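Local structure of exotoxin 3 (2Z8L) at residues Asp165-Val170 and Tyr177-Leu182; Pro113-Lys118 and Glu201-Asn206; Gly97-Asn102 and Ile134-Val139. The protein binds sialylated glycans such as sialyl Lewis X and belongs to the staphylococcal superantigen-like toxins, probably acting on glycoproteins of the host. One frame throughout, in Å; residues are numbered along the deposited sequence.

Interaction 1 of 3, residues Asp165-Val170 and Tyr177-Leu182; sequences DSKIKV and YYTFEL. Unlike the reference sequence in segment 165-170: Asp165 (reference Ala). With SIA (N-acetyl-alpha-neuraminic acid), chain B; GAL (beta-D-galactopyranose), chain C; FUC (alpha-L-fucopyranose), chain D.
Ile168 and Phe180 face each other as a hydrogen-bonded antiparallel pair, Phe180 N reaching Ile168 O at 2.8 Å in a nearly straight bond (175°) and Ile168 N giving the return bond to Phe180 O. Val170 and Tyr178 repeat this pair of hydrogen bonds two residues on, and Leu182 N closes the ladder on Ser166 O. Apolar contacts lie on the face that carries Ile168, Val170, Tyr178 and Phe180. Ile168 uses its two branches separately: CG2 touches Phe180 CD2 obliquely at 3.9 Å, while CD1 meets Leu182 CD2, the side chains at about a right angle. Val170 CG2 comes up to Phe180 CE2, and helix 141-155 covers this side through Leu148 and Leu152. The two strands form the beta hairpin at one edge of the beta-grasp sheet, and strand 177-181, outermost within the chain, carries part of the glycan pocket. The side chains of Lys167, Lys169, Thr179 and Glu181 are on the other face, and the sialic acid lies along the outer edge of strand 177-181. The extended chain of Lys169 lays CE against Tyr177 CG and sets NZ over the ring, 4.6 Å from its centroid, a cation-pi contact. The opposite ring face has SIA O4 toward its rim. Thr179 holds the sialic acid carboxylate twice, N to SIA O1A and OG1 to SIA O1B at 2.7 Å; with OG1 beside the backbone N (chi1 -58°), hydroxyl and amide can both reach it. Tyr177 O takes SIA N5 at 2.8 Å, and Arg190 and Asp193 also hydrogen-bond the sialic acid. Glu181 OE2 accepts GAL O6 and FUC O3, the latter at 2.6 Å. OE1 is linked through a water to Lys167 NZ, which also bonds Asp165 O.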
loop_
_atom_site.group_PDB
_atom_site.type_symbol
_atom_site.label_atom_id
_atom_site.label_comp_id
_atom_site.label_asym_id
_atom_site.label_seq_id
_atom_site.Cartn_x
_atom_site.Cartn_y
_atom_site.Cartn_z
ATOM N N ASP A 165 -10.742 4.998 -17.099
ATOM C CA ASP A 165 -9.736 3.944 -17.293
ATOM C C ASP A 165 -8.346 4.262 -16.706
ATOM O O ASP A 165 -7.362 3.515 -17.009
ATOM C CB ASP A 165 -9.541 3.774 -18.798
ATOM C CG ASP A 165 -9.090 5.094 -19.494
ATOM O OD1 ASP A 165 -9.744 6.155 -19.312
ATOM O OD2 ASP A 165 -8.069 5.092 -20.230
ATOM N N SER A 166 -8.246 5.340 -15.927
ATOM C CA SER A 166 -6.992 5.819 -15.338
ATOM C C SER A 166 -6.333 4.677 -14.561
ATOM O O SER A 166 -7.015 3.923 -13.856
ATOM C CB SER A 166 -7.258 7.022 -14.371
ATOM O OG SER A 166 -7.614 8.192 -15.104
ATOM N N LYS A 167 -5.013 4.601 -14.603
ATOM C CA LYS A 167 -4.287 3.549 -13.854
ATOM C C LYS A 167 -2.904 4.035 -13.417
ATOM O O LYS A 167 -2.354 4.967 -13.990
ATOM C CB LYS A 167 -4.040 2.270 -14.670
ATOM C CG LYS A 167 -5.217 1.585 -15.323
ATOM C CD LYS A 167 -4.777 0.686 -16.465
ATOM C CE LYS A 167 -5.961 -0.072 -17.190
ATOM N NZ LYS A 167 -7.243 0.697 -17.204
ATOM N N ILE A 168 -2.380 3.361 -12.397
ATOM C CA ILE A 168 -0.969 3.429 -12.009
ATOM C C ILE A 168 -0.339 2.086 -12.400
ATOM O O ILE A 168 -0.995 1.048 -12.267
ATOM C CB ILE A 168 -0.822 3.666 -10.499
ATOM C CG1 ILE A 168 -1.318 5.034 -10.092
ATOM C CG2 ILE A 168 0.658 3.520 -10.094
ATOM C CD1 ILE A 168 -1.468 5.097 -8.576
ATOM N N LYS A 169 0.862 2.123 -12.946
ATOM C CA LYS A 169 1.624 0.912 -13.292
ATOM C C LYS A 169 2.980 1.045 -12.617
ATOM O O LYS A 169 3.668 2.040 -12.779
ATOM C CB LYS A 169 1.753 0.772 -14.774
ATOM C CG LYS A 169 2.424 -0.446 -15.274
ATOM C CD LYS A 169 2.319 -0.532 -16.759
ATOM C CE LYS A 169 3.470 -1.296 -17.366
ATOM N NZ LYS A 169 3.327 -1.496 -18.831
ATOM N N VAL A 170 3.343 0.042 -11.831
ATOM C CA VAL A 170 4.681 -0.065 -11.215
ATOM C C VAL A 170 5.473 -1.094 -12.003
ATOM O O VAL A 170 5.012 -2.224 -12.173
ATOM C CB VAL A 170 4.561 -0.532 -9.755
ATOM C CG1 VAL A 170 5.931 -0.796 -9.159
ATOM C CG2 VAL A 170 3.716 0.491 -8.900
ATOM N N TYR A 177 5.355 -6.179 -14.002
ATOM C CA TYR A 177 4.628 -4.955 -13.581
ATOM C C TYR A 177 3.407 -5.249 -12.775
ATOM O O TYR A 177 2.870 -6.364 -12.757
ATOM C CB TYR A 177 4.221 -4.094 -14.783
ATOM C CG TYR A 177 3.307 -4.798 -15.773
ATOM C CD1 TYR A 177 1.941 -4.768 -15.605
ATOM C CD2 TYR A 177 3.816 -5.458 -16.892
ATOM C CE1 TYR A 177 1.087 -5.390 -16.494
ATOM C CE2 TYR A 177 2.947 -6.087 -17.813
ATOM C CZ TYR A 177 1.586 -6.045 -17.588
ATOM O OH TYR A 177 0.689 -6.651 -18.457
ATOM N N TYR A 178 2.960 -4.209 -12.071
ATOM C CA TYR A 178 1.756 -4.280 -11.248
ATOM C C TYR A 178 0.866 -3.079 -11.594
ATOM O O TYR A 178 1.362 -1.965 -11.681
ATOM C CB TYR A 178 2.146 -4.251 -9.795
ATOM C CG TYR A 178 3.117 -5.382 -9.459
ATOM C CD1 TYR A 178 2.665 -6.601 -9.065
ATOM C CD2 TYR A 178 4.468 -5.182 -9.554
ATOM C CE1 TYR A 178 3.533 -7.614 -8.740
ATOM C CE2 TYR A 178 5.371 -6.195 -9.269
ATOM C CZ TYR A 178 4.880 -7.417 -8.865
ATOM O OH TYR A 178 5.766 -8.423 -8.536
ATOM N N THR A 179 -0.435 -3.307 -11.724
ATOM C CA THR A 179 -1.360 -2.294 -12.192
ATOM C C THR A 179 -2.395 -2.029 -11.100
ATOM O O THR A 179 -2.960 -2.991 -10.531
ATOM C CB THR A 179 -2.159 -2.758 -13.426
ATOM O OG1 THR A 179 -1.239 -3.091 -14.443
ATOM C CG2 THR A 179 -3.027 -1.619 -13.955
ATOM N N PHE A 180 -2.645 -0.742 -10.872
ATOM C CA PHE A 180 -3.683 -0.235 -9.916
ATOM C C PHE A 180 -4.705 0.511 -10.693
ATOM O O PHE A 180 -4.411 1.582 -11.231
ATOM C CB PHE A 180 -3.144 0.676 -8.774
ATOM C CG PHE A 180 -1.958 0.090 -8.029
ATOM C CD1 PHE A 180 -1.963 -1.209 -7.663
ATOM C CD2 PHE A 180 -0.899 0.911 -7.638
ATOM C CE1 PHE A 180 -0.864 -1.763 -6.961
ATOM C CE2 PHE A 180 0.172 0.400 -6.943
ATOM C CZ PHE A 180 0.165 -0.963 -6.601
ATOM N N GLU A 181 -5.903 -0.053 -10.864
ATOM C CA GLU A 181 -6.969 0.650 -11.577
ATOM C C GLU A 181 -7.541 1.720 -10.659
ATOM O O GLU A 181 -8.050 1.419 -9.552
ATOM C CB GLU A 181 -8.082 -0.309 -11.955
ATOM C CG GLU A 181 -7.710 -1.451 -12.857
ATOM C CD GLU A 181 -8.948 -2.378 -13.056
ATOM O OE1 GLU A 181 -9.826 -1.971 -13.831
ATOM O OE2 GLU A 181 -9.086 -3.444 -12.398
ATOM N N LEU A 182 -7.546 2.974 -11.106
ATOM C CA LEU A 182 -7.941 4.090 -10.202
ATOM C C LEU A 182 -9.438 4.298 -10.019
ATOM O O LEU A 182 -9.830 5.075 -9.141
ATOM C CB LEU A 182 -7.281 5.388 -10.643
ATOM C CG LEU A 182 -5.765 5.321 -10.658
ATOM C CD1 LEU A 182 -5.166 6.574 -11.172
ATOM C CD2 LEU A 182 -5.193 5.000 -9.261
HETATM C C1 SIA B . -1.223 -6.523 -13.177
HETATM C C2 SIA B . -1.440 -8.034 -13.309
HETATM C C3 SIA B . -0.621 -8.634 -14.453
HETATM C C4 SIA B . 0.866 -8.654 -14.117
HETATM C C5 SIA B . 1.148 -9.352 -12.774
HETATM C C6 SIA B . 0.270 -8.681 -11.710
HETATM C C7 SIA B . 0.356 -9.265 -10.305
HETATM C C8 SIA B . -0.729 -8.672 -9.393
HETATM C C9 SIA B . -0.554 -8.953 -7.920
HETATM C C10 SIA B . 3.391 -10.139 -12.131
HETATM C C11 SIA B . 4.807 -9.738 -11.812
HETATM N N5 SIA B . 2.565 -9.155 -12.451
HETATM O O1A SIA B . -1.265 -6.084 -12.007
HETATM O O1B SIA B . -1.067 -5.780 -14.180
HETATM O O4 SIA B . 1.617 -9.262 -15.220
HETATM O O6 SIA B . -1.094 -8.783 -12.140
HETATM O O7 SIA B . 0.117 -10.673 -10.350
HETATM O O8 SIA B . -0.729 -7.256 -9.654
HETATM O O9 SIA B . -1.637 -8.467 -7.116
HETATM O O10 SIA B . 2.976 -11.295 -12.075
HETATM C C1 GAL C . -5.665 -8.558 -11.216
HETATM C C2 GAL C . -4.799 -9.023 -12.375
HETATM C C3 GAL C . -3.760 -7.931 -12.612
HETATM C C4 GAL C . -4.464 -6.600 -12.893
HETATM C C5 GAL C . -5.423 -6.230 -11.756
HETATM C C6 GAL C . -6.185 -4.949 -12.018
HETATM O O2 GAL C . -4.165 -10.235 -11.966
HETATM O O3 GAL C . -2.827 -8.271 -13.647
HETATM O O4 GAL C . -5.190 -6.731 -14.092
HETATM O O5 GAL C . -6.331 -7.329 -11.533
HETATM O O6 GAL C . -7.141 -4.637 -11.017
HETATM C C1 FUC D . -10.230 -8.924 -11.262
HETATM C C2 FUC D . -10.953 -7.579 -11.410
HETATM C C3 FUC D . -10.111 -6.589 -12.195
HETATM C C4 FUC D . -9.640 -7.222 -13.497
HETATM C C5 FUC D . -8.973 -8.576 -13.226
HETATM C C6 FUC D . -8.460 -9.292 -14.461
HETATM O O2 FUC D . -11.292 -7.022 -10.154
HETATM O O3 FUC D . -10.865 -5.392 -12.405
HETATM O O4 FUC D . -10.799 -7.425 -14.263
HETATM O O5 FUC D . -9.855 -9.425 -12.524
HETATM O O HOH W 1 -9.547 0.323 -15.215
#

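Interaction 2 of 3, residues Pro113-Lys118 and Glu201-Asn206; sequences PKFVIK and EKMEAN. Unlike the reference sequence in segment 113-118: Lys114 (reference Arg). Unlike the reference sequence in segment 201-206: Met203 (reference Ile).
At the edge of the Phe115 ring, in plane, sits Met203 O, with CD1 3.7 Å from that oxygen. CD1 also touches Met203 CB, and CE1 reaches Ala205 CB at 3.8 Å from an oblique direction. Over the centre of one ring face lies Ile117 CG1, 3.9 Å above the plane; Phe115 and Ile117 are both on the same side of the sheet. Leu148 and Tyr151 of helix 141-155 pack on Phe115 as well. Met203 is bent at its last torsion, and its CE comes within 4.4 Å of Pro113 CG, extending this apolar row.

Beneath the side chains the backbones run parallel, 16° apart. Lys114 O receives Met203 N, Met203 O receives Val116 N at 2.8 Å, Val116 O receives Ala205 N, and Ala205 O receives Lys118 N in a practically straight bond (179°). Before the ladder starts, a water takes a hydrogen bond from Lys114 N and gives one to Glu201 O, bridging the strands where a classic beta bulge at Glu201 and Lys202 faces Ile171.

The other face is mostly polar, with Val116 among the charged chains. Lys118 and Asn206 lie side by side pointing the same way, CB to ND2 3.9 Å apart, while Lys202 NZ makes a weak salt bridge to Glu204 OE2 within its own strand.

Parallel pairing of the first and last strands, flanked by antiparallel neighbours and covered on one face by a helix, is the hallmark of the beta-grasp fold.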
loop_
_atom_site.group_PDB
_atom_site.type_symbol
_atom_site.label_atom_id
_atom_site.label_comp_id
_atom_site.label_asym_id
_atom_site.label_seq_id
_atom_site.Cartn_x
_atom_site.Cartn_y
_atom_site.Cartn_z
ATOM N N PRO A 113 12.850 5.565 -7.863
ATOM C CA PRO A 113 12.308 5.404 -9.232
ATOM C C PRO A 113 11.591 6.672 -9.695
ATOM O O PRO A 113 10.947 7.339 -8.908
ATOM C CB PRO A 113 11.314 4.243 -9.093
ATOM C CG PRO A 113 10.980 4.191 -7.589
ATOM C CD PRO A 113 12.245 4.626 -6.903
ATOM N N LYS A 114 11.698 6.968 -10.969
ATOM C CA LYS A 114 10.860 8.014 -11.556
ATOM C C LYS A 114 9.369 7.647 -11.485
ATOM O O LYS A 114 9.004 6.496 -11.663
ATOM C CB LYS A 114 11.269 8.205 -13.005
ATOM C CG LYS A 114 12.607 8.913 -13.130
ATOM C CD LYS A 114 12.946 9.314 -14.521
ATOM C CE LYS A 114 14.414 9.548 -14.662
ATOM N NZ LYS A 114 14.840 10.045 -16.019
ATOM N N PHE A 115 8.518 8.647 -11.229
ATOM C CA PHE A 115 7.079 8.514 -11.274
ATOM C C PHE A 115 6.608 9.443 -12.390
ATOM O O PHE A 115 6.692 10.650 -12.209
ATOM C CB PHE A 115 6.476 8.951 -9.923
ATOM C CG PHE A 115 5.034 8.698 -9.757
ATOM C CD1 PHE A 115 4.320 7.800 -10.544
ATOM C CD2 PHE A 115 4.373 9.308 -8.725
ATOM C CE1 PHE A 115 2.966 7.551 -10.310
ATOM C CE2 PHE A 115 3.033 9.088 -8.528
ATOM C CZ PHE A 115 2.344 8.210 -9.298
ATOM N N VAL A 116 6.236 8.863 -13.524
ATOM C CA VAL A 116 5.912 9.657 -14.755
ATOM C C VAL A 116 4.391 9.785 -14.768
ATOM O O VAL A 116 3.681 8.794 -14.915
ATOM C CB VAL A 116 6.413 8.978 -16.036
ATOM C CG1 VAL A 116 6.127 9.796 -17.232
ATOM C CG2 VAL A 116 7.950 8.759 -16.001
ATOM N N ILE A 117 3.904 10.999 -14.574
ATOM C CA ILE A 117 2.512 11.268 -14.436
ATOM C C ILE A 117 2.029 11.994 -15.688
ATOM O O ILE A 117 2.451 13.126 -15.944
ATOM C CB ILE A 117 2.278 12.115 -13.227
ATOM C CG1 ILE A 117 2.805 11.387 -11.975
ATOM C CG2 ILE A 117 0.782 12.470 -13.072
ATOM C CD1 ILE A 117 3.113 12.297 -10.866
ATOM N N LYS A 118 1.144 11.341 -16.414
ATOM C CA LYS A 118 0.588 11.918 -17.651
ATOM C C LYS A 118 -0.784 12.414 -17.305
ATOM O O LYS A 118 -1.677 11.584 -17.109
ATOM C CB LYS A 118 0.534 10.877 -18.751
ATOM C CG LYS A 118 1.935 10.510 -19.230
ATOM C CD LYS A 118 1.946 9.810 -20.555
ATOM C CE LYS A 118 3.373 9.794 -21.167
ATOM N NZ LYS A 118 3.373 9.721 -22.688
ATOM N N GLU A 201 11.765 -0.179 -11.081
ATOM C CA GLU A 201 12.443 0.661 -12.070
ATOM C C GLU A 201 11.796 2.033 -12.212
ATOM O O GLU A 201 12.477 3.045 -12.276
ATOM C CB GLU A 201 12.472 -0.046 -13.432
ATOM C CG GLU A 201 13.174 0.741 -14.574
ATOM C CD GLU A 201 14.583 1.279 -14.259
ATOM O OE1 GLU A 201 15.307 0.739 -13.384
ATOM O OE2 GLU A 201 14.996 2.264 -14.941
ATOM N N LYS A 202 10.476 2.052 -12.356
ATOM C CA LYS A 202 9.753 3.252 -12.695
ATOM C C LYS A 202 8.268 3.037 -12.398
ATOM O O LYS A 202 7.805 1.910 -12.241
ATOM C CB LYS A 202 9.970 3.557 -14.158
ATOM C CG LYS A 202 9.015 4.494 -14.762
ATOM C CD LYS A 202 9.347 4.790 -16.191
ATOM C CE LYS A 202 9.418 3.546 -17.064
ATOM N NZ LYS A 202 9.311 3.970 -18.517
ATOM N N MET A 203 7.518 4.118 -12.205
ATOM C CA MET A 203 6.094 4.030 -12.009
ATOM C C MET A 203 5.469 5.033 -12.953
ATOM O O MET A 203 6.097 6.054 -13.294
ATOM C CB MET A 203 5.762 4.340 -10.571
ATOM C CG MET A 203 6.527 3.380 -9.699
ATOM S SD MET A 203 6.246 3.571 -8.005
ATOM C CE MET A 203 6.754 5.224 -7.818
ATOM N N GLU A 204 4.296 4.666 -13.454
ATOM C CA GLU A 204 3.581 5.507 -14.421
ATOM C C GLU A 204 2.169 5.714 -13.944
ATOM O O GLU A 204 1.624 4.864 -13.252
ATOM C CB GLU A 204 3.598 4.826 -15.769
ATOM C CG GLU A 204 4.938 4.382 -16.234
ATOM C CD GLU A 204 4.877 3.624 -17.536
ATOM O OE1 GLU A 204 3.803 3.045 -17.889
ATOM O OE2 GLU A 204 5.934 3.596 -18.225
ATOM N N ALA A 205 1.597 6.878 -14.192
ATOM C CA ALA A 205 0.195 7.111 -13.902
ATOM C C ALA A 205 -0.357 7.911 -15.057
ATOM O O ALA A 205 0.320 8.781 -15.609
ATOM C CB ALA A 205 0.006 7.873 -12.677
ATOM N N ASN A 206 -1.549 7.528 -15.490
ATOM C CA ASN A 206 -2.300 8.298 -16.502
ATOM C C ASN A 206 -3.556 8.788 -15.772
ATOM O O ASN A 206 -4.291 7.943 -15.206
ATOM C CB ASN A 206 -2.597 7.420 -17.741
ATOM C CG ASN A 206 -1.325 7.085 -18.574
ATOM O OD1 ASN A 206 -0.408 6.371 -18.137
ATOM N ND2 ASN A 206 -1.273 7.615 -19.793
HETATM O O HOH W 2 13.232 5.532 -12.893
#

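Interaction 3 of 3, residues Gly97-Asn102 and Ile134-Val139; sequences GVTKKN and IYKEEV. Unlike the reference sequence in segment 134-139: Val139 (reference Ile). With PO4 (phosphate ion), chain E.
This contact joins the OB-fold domain to the beta-grasp domain: the end of strand 92-100 and the residues after it meet the chain leading into strand 138-140, mostly through polar groups. Asn102 grips the backbone of residues 134-139 with both ends of its amide. OD1 accepts Glu137 N at 2.9 Å in an almost straight bond (178°), and ND2 donates to Tyr135 O at 3.1 Å, in the plane of both the amide and the carbonyl. This double hold fixes which way round the amide lies.

Lys136 curls back through two bends, at chi3 47° and chi4 56°, bringing NZ within 2.8 Å of Thr99 OG1. The same ammonium forms a salt bridge with Asp78, so its charge is matched inside the OB-fold side. Glu138 OE2 takes Lys100 N at 3.1 Å, the donor lying well above the carboxylate plane, while Lys100 CG rests 3.5 Å from that oxygen.

One water ties the middle together: it donates to Lys100 O and Asn102 OD1 and accepts from Lys136 NZ and Glu138 N. A second water connects Lys101 O with Glu137 OE1; Tyr106, Gln103 and Gly104 hold the Glu137 carboxylate as well. Asn102 N binds a phosphate ion, probably from the crystallisation liquor.

Such an interface belongs to the two-domain architecture of the staphylococcal toxin family, an N-terminal OB fold set against a C-terminal beta-grasp domain.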
loop_
_atom_site.group_PDB
_atom_site.type_symbol
_atom_site.label_atom_id
_atom_site.label_comp_id
_atom_site.label_asym_id
_atom_site.label_seq_id
_atom_site.Cartn_x
_atom_site.Cartn_y
_atom_site.Cartn_z
ATOM N N GLY A 97 -0.866 -5.447 4.180
ATOM C CA GLY A 97 0.183 -4.464 4.440
ATOM C C GLY A 97 1.305 -4.909 5.346
ATOM O O GLY A 97 2.030 -4.056 5.869
ATOM N N VAL A 98 1.500 -6.216 5.549
ATOM C CA VAL A 98 2.558 -6.777 6.418
ATOM C C VAL A 98 3.810 -7.083 5.581
ATOM O O VAL A 98 3.733 -7.741 4.528
ATOM C CB VAL A 98 2.078 -8.042 7.159
ATOM C CG1 VAL A 98 3.187 -8.585 8.028
ATOM C CG2 VAL A 98 0.778 -7.735 7.959
ATOM N N THR A 99 4.955 -6.619 6.049
ATOM C CA THR A 99 6.221 -6.926 5.385
ATOM C C THR A 99 7.260 -7.256 6.460
ATOM O O THR A 99 7.051 -6.996 7.671
ATOM C CB THR A 99 6.691 -5.740 4.575
ATOM O OG1 THR A 99 6.874 -4.613 5.429
ATOM C CG2 THR A 99 5.700 -5.414 3.448
ATOM N N LYS A 100 8.336 -7.890 6.047
ATOM C CA LYS A 100 9.493 -8.062 6.952
ATOM C C LYS A 100 10.218 -6.741 7.079
ATOM O O LYS A 100 10.307 -5.997 6.101
ATOM C CB LYS A 100 10.425 -9.073 6.329
ATOM C CG LYS A 100 9.701 -10.384 5.996
ATOM C CD LYS A 100 10.639 -11.491 5.571
ATOM C CE LYS A 100 9.984 -12.840 5.821
ATOM N NZ LYS A 100 8.595 -12.936 5.217
ATOM N N LYS A 101 10.727 -6.440 8.270
ATOM C CA LYS A 101 11.490 -5.231 8.455
ATOM C C LYS A 101 12.805 -5.342 7.651
ATOM O O LYS A 101 13.259 -6.433 7.244
ATOM C CB LYS A 101 11.752 -4.955 9.934
ATOM C CG LYS A 101 12.729 -5.927 10.518
ATOM C CD LYS A 101 12.918 -5.660 11.990
ATOM C CE LYS A 101 13.983 -6.545 12.483
ATOM N NZ LYS A 101 13.974 -6.574 13.963
ATOM N N ASN A 102 13.417 -4.195 7.417
ATOM C CA ASN A 102 14.683 -4.188 6.695
ATOM C C ASN A 102 15.772 -4.995 7.412
ATOM O O ASN A 102 15.919 -4.910 8.616
ATOM C CB ASN A 102 15.182 -2.751 6.547
ATOM C CG ASN A 102 14.414 -1.953 5.514
ATOM O OD1 ASN A 102 13.713 -2.505 4.674
ATOM N ND2 ASN A 102 14.644 -0.649 5.521
ATOM N N ILE A 134 11.801 5.216 -2.024
ATOM C CA ILE A 134 11.510 3.938 -1.439
ATOM C C ILE A 134 12.515 3.705 -0.321
ATOM O O ILE A 134 13.711 3.808 -0.555
ATOM C CB ILE A 134 11.691 2.796 -2.498
ATOM C CG1 ILE A 134 10.812 2.985 -3.755
ATOM C CG2 ILE A 134 11.483 1.417 -1.930
ATOM C CD1 ILE A 134 9.393 2.938 -3.472
ATOM N N TYR A 135 12.009 3.427 0.883
ATOM C CA TYR A 135 12.854 3.195 2.059
ATOM C C TYR A 135 12.893 1.756 2.514
ATOM O O TYR A 135 13.666 1.449 3.437
ATOM C CB TYR A 135 12.394 4.100 3.227
ATOM C CG TYR A 135 12.506 5.571 2.898
ATOM C CD1 TYR A 135 13.606 6.307 3.284
ATOM C CD2 TYR A 135 11.495 6.226 2.219
ATOM C CE1 TYR A 135 13.714 7.655 2.982
ATOM C CE2 TYR A 135 11.607 7.566 1.934
ATOM C CZ TYR A 135 12.714 8.257 2.307
ATOM O OH TYR A 135 12.879 9.618 2.051
ATOM N N LYS A 136 12.129 0.885 1.877
ATOM C CA LYS A 136 11.983 -0.472 2.334
ATOM C C LYS A 136 12.441 -1.501 1.325
ATOM O O LYS A 136 12.111 -1.406 0.169
ATOM C CB LYS A 136 10.512 -0.735 2.788
ATOM C CG LYS A 136 10.256 -0.074 4.146
ATOM C CD LYS A 136 8.811 -0.178 4.637
ATOM C CE LYS A 136 8.206 -1.617 4.522
ATOM N NZ LYS A 136 8.926 -2.793 5.195
ATOM N N GLU A 137 13.092 -2.547 1.827
ATOM C CA GLU A 137 13.483 -3.677 1.020
ATOM C C GLU A 137 12.295 -4.441 0.527
ATOM O O GLU A 137 12.330 -4.936 -0.585
ATOM C CB GLU A 137 14.374 -4.635 1.820
ATOM C CG GLU A 137 15.681 -4.033 2.199
ATOM C CD GLU A 137 16.370 -4.769 3.361
ATOM O OE1 GLU A 137 15.852 -5.825 3.816
ATOM O OE2 GLU A 137 17.373 -4.233 3.824
ATOM N N GLU A 138 11.300 -4.605 1.380
ATOM C CA GLU A 138 10.044 -5.335 1.045
ATOM C C GLU A 138 8.928 -4.318 1.197
ATOM O O GLU A 138 8.753 -3.756 2.255
ATOM C CB GLU A 138 9.846 -6.485 2.033
ATOM C CG GLU A 138 9.061 -7.595 1.468
ATOM C CD GLU A 138 9.093 -8.803 2.378
ATOM O OE1 GLU A 138 10.159 -9.522 2.365
ATOM O OE2 GLU A 138 8.096 -8.985 3.156
ATOM N N VAL A 139 8.191 -4.072 0.127
ATOM C CA VAL A 139 7.163 -3.084 0.134
ATOM C C VAL A 139 5.820 -3.751 -0.299
ATOM O O VAL A 139 5.768 -4.502 -1.279
ATOM C CB VAL A 139 7.442 -1.897 -0.809
ATOM C CG1 VAL A 139 6.393 -0.805 -0.441
ATOM C CG2 VAL A 139 8.883 -1.351 -0.748
HETATM P P PO4 E . 12.342 -0.909 9.245
HETATM O O1 PO4 E . 11.391 -1.237 10.409
HETATM O O2 PO4 E . 13.770 -1.107 9.738
HETATM O O3 PO4 E . 12.178 0.538 8.823
HETATM O O4 PO4 E . 12.110 -1.811 8.055
HETATM O O HOH W 3 11.483 -4.072 4.428
HETATM O O HOH W 4 13.422 -7.110 4.328
#

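Interactions 1 and 2 are neighbouring parts of one sheet, their centres about 10 Å apart. Strands 167-172 and 200-207 join them directly: Lys169 O lies 2.8 Å from Glu204 N and Lys167 O 3.1 Å from Asn206 N, both probable hydrogen bonds. The glycan is held at interaction 1, on the sheet's edge, while the Glu204 side chain of interaction 2 is about 11 Å from the sialic acid. Interaction 3 joins the two domains, its centre about 21 Å from that of interaction 1 and about 20 Å from that of interaction 2. It touches interaction 2 where Pro113 CD packs on Ile134 CG1 at 3.8 Å, but stays about 8 Å at nearest atoms from interaction 1.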